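Local structure of ECL CdiI (Enterobacter cloacae subsp. cloacae, 4NTQ) at residues G55-V66 with I77-E85. The protein is the immunity protein of a contact-dependent growth inhibition system, paired with the toxic C-terminal region of CdiA, a ribosomal RNase. Numbering follows the deposited sequence.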
loop_
_atom_site.group_PDB
_atom_site.type_symbol
_atom_site.label_atom_id
_atom_site.label_comp_id
_atom_site.label_asym_id
_atom_site.label_seq_id
_atom_site.Cartn_x
_atom_site.Cartn_y
_atom_site.Cartn_z
ATOM N N GLY B 55 11.088 12.907 -5.840
ATOM C CA GLY B 55 11.864 11.731 -6.195
ATOM C C GLY B 55 12.527 11.842 -7.558
ATOM O O GLY B 55 13.719 11.580 -7.700
ATOM N N LEU B 56 11.758 12.231 -8.569
ATOM C CA LEU B 56 12.331 12.401 -9.901
ATOM C C LEU B 56 13.474 13.421 -9.890
ATOM O O LEU B 56 14.496 13.227 -10.550
ATOM C CB LEU B 56 11.255 12.802 -10.935
ATOM C CG LEU B 56 10.346 11.655 -11.394
ATOM C CD1 LEU B 56 9.174 12.157 -12.193
ATOM C CD2 LEU B 56 11.156 10.672 -12.213
ATOM N N SER B 57 13.300 14.502 -9.144
ATOM C CA SER B 57 14.260 15.596 -9.210
ATOM C C SER B 57 15.666 15.158 -8.783
ATOM O O SER B 57 16.638 15.487 -9.453
ATOM C CB SER B 57 13.781 16.808 -8.410
ATOM O OG SER B 57 13.865 16.565 -7.021
ATOM N N ASN B 58 15.770 14.374 -7.711
ATOM C CA ASN B 58 17.081 13.913 -7.235
ATOM C C ASN B 58 17.306 12.405 -7.363
ATOM O O ASN B 58 18.268 11.871 -6.816
ATOM C CB ASN B 58 17.327 14.356 -5.785
ATOM C CG ASN B 58 16.219 13.917 -4.846
ATOM O OD1 ASN B 58 15.574 12.885 -5.053
ATOM N ND2 ASN B 58 15.974 14.714 -3.821
ATOM N N LYS B 59 16.397 11.735 -8.068
ATOM C CA LYS B 59 16.522 10.306 -8.356
ATOM C C LYS B 59 16.728 9.442 -7.104
ATOM O O LYS B 59 17.546 8.524 -7.092
ATOM C CB LYS B 59 17.634 10.074 -9.382
ATOM C CG LYS B 59 17.378 10.754 -10.728
ATOM C CD LYS B 59 16.161 10.152 -11.431
ATOM C CE LYS B 59 15.911 10.788 -12.791
ATOM N NZ LYS B 59 15.110 12.036 -12.703
ATOM N N THR B 60 15.979 9.750 -6.052
ATOM C CA THR B 60 16.000 8.939 -4.837
ATOM C C THR B 60 14.790 8.006 -4.824
ATOM O O THR B 60 14.811 6.948 -5.448
ATOM C CB THR B 60 16.000 9.827 -3.599
ATOM O OG1 THR B 60 14.948 10.797 -3.720
ATOM C CG2 THR B 60 17.347 10.554 -3.481
ATOM N N HIS B 61 13.717 8.416 -4.157
ATOM C CA HIS B 61 12.497 7.626 -4.158
ATOM C C HIS B 61 11.248 8.483 -4.132
ATOM O O HIS B 61 11.297 9.652 -3.762
ATOM C CB HIS B 61 12.473 6.641 -2.986
ATOM C CG HIS B 61 12.719 7.276 -1.650
ATOM N ND1 HIS B 61 13.957 7.257 -1.031
ATOM C CD2 HIS B 61 11.889 7.944 -0.814
ATOM C CE1 HIS B 61 13.873 7.886 0.128
ATOM N NE2 HIS B 61 12.634 8.315 0.283
ATOM N N SER B 62 10.126 7.886 -4.532
ATOM C CA SER B 62 8.816 8.540 -4.489
ATOM C C SER B 62 7.787 7.612 -3.865
ATOM O O SER B 62 7.443 6.569 -4.435
ATOM C CB SER B 62 8.353 8.913 -5.897
ATOM O OG SER B 62 9.019 10.080 -6.340
ATOM N N ALA B 63 7.303 7.977 -2.690
ATOM C CA ALA B 63 6.291 7.166 -2.044
ATOM C C ALA B 63 4.927 7.659 -2.455
ATOM O O ALA B 63 4.626 8.850 -2.274
ATOM C CB ALA B 63 6.439 7.236 -0.550
ATOM N N LEU B 64 4.121 6.745 -3.010
ATOM C CA LEU B 64 2.751 7.034 -3.437
ATOM C C LEU B 64 1.762 6.387 -2.481
ATOM O O LEU B 64 1.565 5.173 -2.534
ATOM C CB LEU B 64 2.483 6.449 -4.830
ATOM C CG LEU B 64 3.454 6.801 -5.952
ATOM C CD1 LEU B 64 3.078 6.090 -7.249
ATOM C CD2 LEU B 64 3.491 8.288 -6.168
ATOM N N ALA B 65 1.125 7.186 -1.629
ATOM C CA ALA B 65 0.167 6.657 -0.662
ATOM C C ALA B 65 -1.115 6.195 -1.357
ATOM O O ALA B 65 -1.632 6.877 -2.240
ATOM C CB ALA B 65 -0.164 7.702 0.391
ATOM N N VAL B 66 -1.624 5.033 -0.968
ATOM C CA VAL B 66 -2.901 4.584 -1.509
ATOM C C VAL B 66 -3.909 4.348 -0.387
ATOM O O VAL B 66 -4.917 3.650 -0.552
ATOM C CB VAL B 66 -2.739 3.371 -2.410
ATOM C CG1 VAL B 66 -1.882 3.758 -3.625
ATOM C CG2 VAL B 66 -2.137 2.230 -1.634
ATOM N N ILE B 77 -0.491 3.387 6.814
ATOM C CA ILE B 77 -0.994 3.630 5.476
ATOM C C ILE B 77 -0.279 2.716 4.498
ATOM O O ILE B 77 0.880 2.351 4.716
ATOM C CB ILE B 77 -0.767 5.085 5.036
ATOM C CG1 ILE B 77 0.734 5.384 4.946
ATOM C CG2 ILE B 77 -1.480 6.049 5.983
ATOM C CD1 ILE B 77 1.081 6.774 4.457
ATOM N N PHE B 78 -0.981 2.325 3.437
ATOM C CA PHE B 78 -0.369 1.549 2.366
ATOM C C PHE B 78 0.254 2.496 1.372
ATOM O O PHE B 78 -0.316 3.543 1.058
ATOM C CB PHE B 78 -1.385 0.645 1.663
ATOM C CG PHE B 78 -1.902 -0.464 2.525
ATOM C CD1 PHE B 78 -1.244 -1.679 2.579
ATOM C CD2 PHE B 78 -3.038 -0.286 3.291
ATOM C CE1 PHE B 78 -1.717 -2.699 3.372
ATOM C CE2 PHE B 78 -3.513 -1.303 4.093
ATOM C CZ PHE B 78 -2.850 -2.512 4.135
ATOM N N THR B 79 1.441 2.141 0.895
ATOM C CA THR B 79 2.112 2.938 -0.110
ATOM C C THR B 79 2.699 2.049 -1.179
ATOM O O THR B 79 2.954 0.863 -0.953
ATOM C CB THR B 79 3.281 3.719 0.490
ATOM O OG1 THR B 79 4.292 2.792 0.899
ATOM C CG2 THR B 79 2.828 4.561 1.692
ATOM N N TRP B 80 2.904 2.633 -2.352
ATOM C CA TRP B 80 3.731 2.016 -3.371
ATOM C C TRP B 80 4.918 2.945 -3.543
ATOM O O TRP B 80 4.742 4.155 -3.708
ATOM C CB TRP B 80 2.938 1.786 -4.659
ATOM C CG TRP B 80 1.918 0.665 -4.449
ATOM C CD1 TRP B 80 0.740 0.754 -3.768
ATOM C CD2 TRP B 80 2.041 -0.711 -4.856
ATOM N NE1 TRP B 80 0.112 -0.471 -3.745
ATOM C CE2 TRP B 80 0.884 -1.383 -4.409
ATOM C CE3 TRP B 80 3.014 -1.436 -5.564
ATOM C CZ2 TRP B 80 0.669 -2.741 -4.645
ATOM C CZ3 TRP B 80 2.799 -2.781 -5.801
ATOM C CH2 TRP B 80 1.638 -3.424 -5.335
ATOM N N VAL B 81 6.118 2.374 -3.457
ATOM C CA VAL B 81 7.348 3.141 -3.358
ATOM C C VAL B 81 8.224 2.943 -4.582
ATOM O O VAL B 81 8.535 1.806 -4.949
ATOM C CB VAL B 81 8.134 2.712 -2.109
ATOM C CG1 VAL B 81 9.499 3.358 -2.089
ATOM C CG2 VAL B 81 7.345 3.055 -0.850
ATOM N N LEU B 82 8.615 4.048 -5.213
ATOM C CA LEU B 82 9.394 4.000 -6.451
ATOM C C LEU B 82 10.839 4.352 -6.138
ATOM O O LEU B 82 11.109 5.365 -5.496
ATOM C CB LEU B 82 8.835 4.982 -7.482
ATOM C CG LEU B 82 7.582 4.586 -8.274
ATOM C CD1 LEU B 82 6.418 4.166 -7.390
ATOM C CD2 LEU B 82 7.164 5.722 -9.168
ATOM N N TYR B 83 11.771 3.506 -6.566
ATOM C CA TYR B 83 13.175 3.793 -6.356
ATOM C C TYR B 83 13.809 3.998 -7.713
ATOM O O TYR B 83 13.666 3.159 -8.586
ATOM C CB TYR B 83 13.864 2.634 -5.636
ATOM C CG TYR B 83 13.524 2.463 -4.170
ATOM C CD1 TYR B 83 14.114 3.275 -3.201
ATOM C CD2 TYR B 83 12.656 1.451 -3.744
ATOM C CE1 TYR B 83 13.831 3.108 -1.855
ATOM C CE2 TYR B 83 12.359 1.268 -2.374
ATOM C CZ TYR B 83 12.950 2.109 -1.447
ATOM O OH TYR B 83 12.677 1.956 -0.114
ATOM N N PHE B 84 14.500 5.108 -7.895
ATOM C CA PHE B 84 15.086 5.426 -9.195
ATOM C C PHE B 84 16.557 5.039 -9.323
ATOM O O PHE B 84 17.386 5.462 -8.518
ATOM C CB PHE B 84 14.915 6.906 -9.484
ATOM C CG PHE B 84 13.495 7.357 -9.413
ATOM C CD1 PHE B 84 12.629 7.106 -10.472
ATOM C CD2 PHE B 84 13.013 8.014 -8.291
ATOM C CE1 PHE B 84 11.303 7.509 -10.426
ATOM C CE2 PHE B 84 11.673 8.420 -8.223
ATOM C CZ PHE B 84 10.817 8.167 -9.302
ATOM N N GLU B 85 16.869 4.213 -10.322
ATOM C CA GLU B 85 18.256 3.896 -10.663
ATOM C C GLU B 85 18.450 3.950 -12.162
ATOM O O GLU B 85 18.018 3.042 -12.889
ATOM C CB GLU B 85 18.653 2.523 -10.143
ATOM C CG GLU B 85 18.801 2.484 -8.647
ATOM C CD GLU B 85 19.231 1.126 -8.146
ATOM O OE1 GLU B 85 20.087 0.472 -8.799
ATOM O OE2 GLU B 85 18.706 0.720 -7.096
HETATM O O HOH W 1 17.061 5.889 -5.671
#
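Strands 61-65 and 76-85 form an antiparallel beta hairpin, and the C-terminal end of helix 41-58 packs against Phe84 of strand 76-85. Ser62 pairs with Leu82, and Leu64 with Trp80, as hydrogen-bonded pairs. Leu64 N gives a bond of 2.8 Å to Trp80 O. The pairing runs on at both ends: Val66 N reaches Phe78 O at 2.8 Å, and Phe84 N meets Thr60 O at 3.1 Å, nearly straight at 176°. Phe84 fills the corner between helix and strand. Its CG stands anti to the carbonyl carbon (chi1 -55°), which sets the ring beside Gly55 and Leu56. Phe84 CE2 lies 3.6 Å from Gly55 C. Leu56 CD2 touches the ring at CE1, 3.6 Å away. Ser62 OG lies at the edge of the Phe84 ring, 3.7 Å from CE2, and is hydrogen-bonded to Ser51 O. At the other end Val66 CG2 packs against Phe78 CB at 3.7 Å and meets the Trp80 indole at its edge, 3.9 Å from CD1. Leu64, Val66, Trp80 and Leu82 also touch strand 2-6 or 28-35 of the second sheet. Strand 61-65 is outermost in its four-stranded sheet within this chain, and strand 88-97 pairs with 76-85 on the other side.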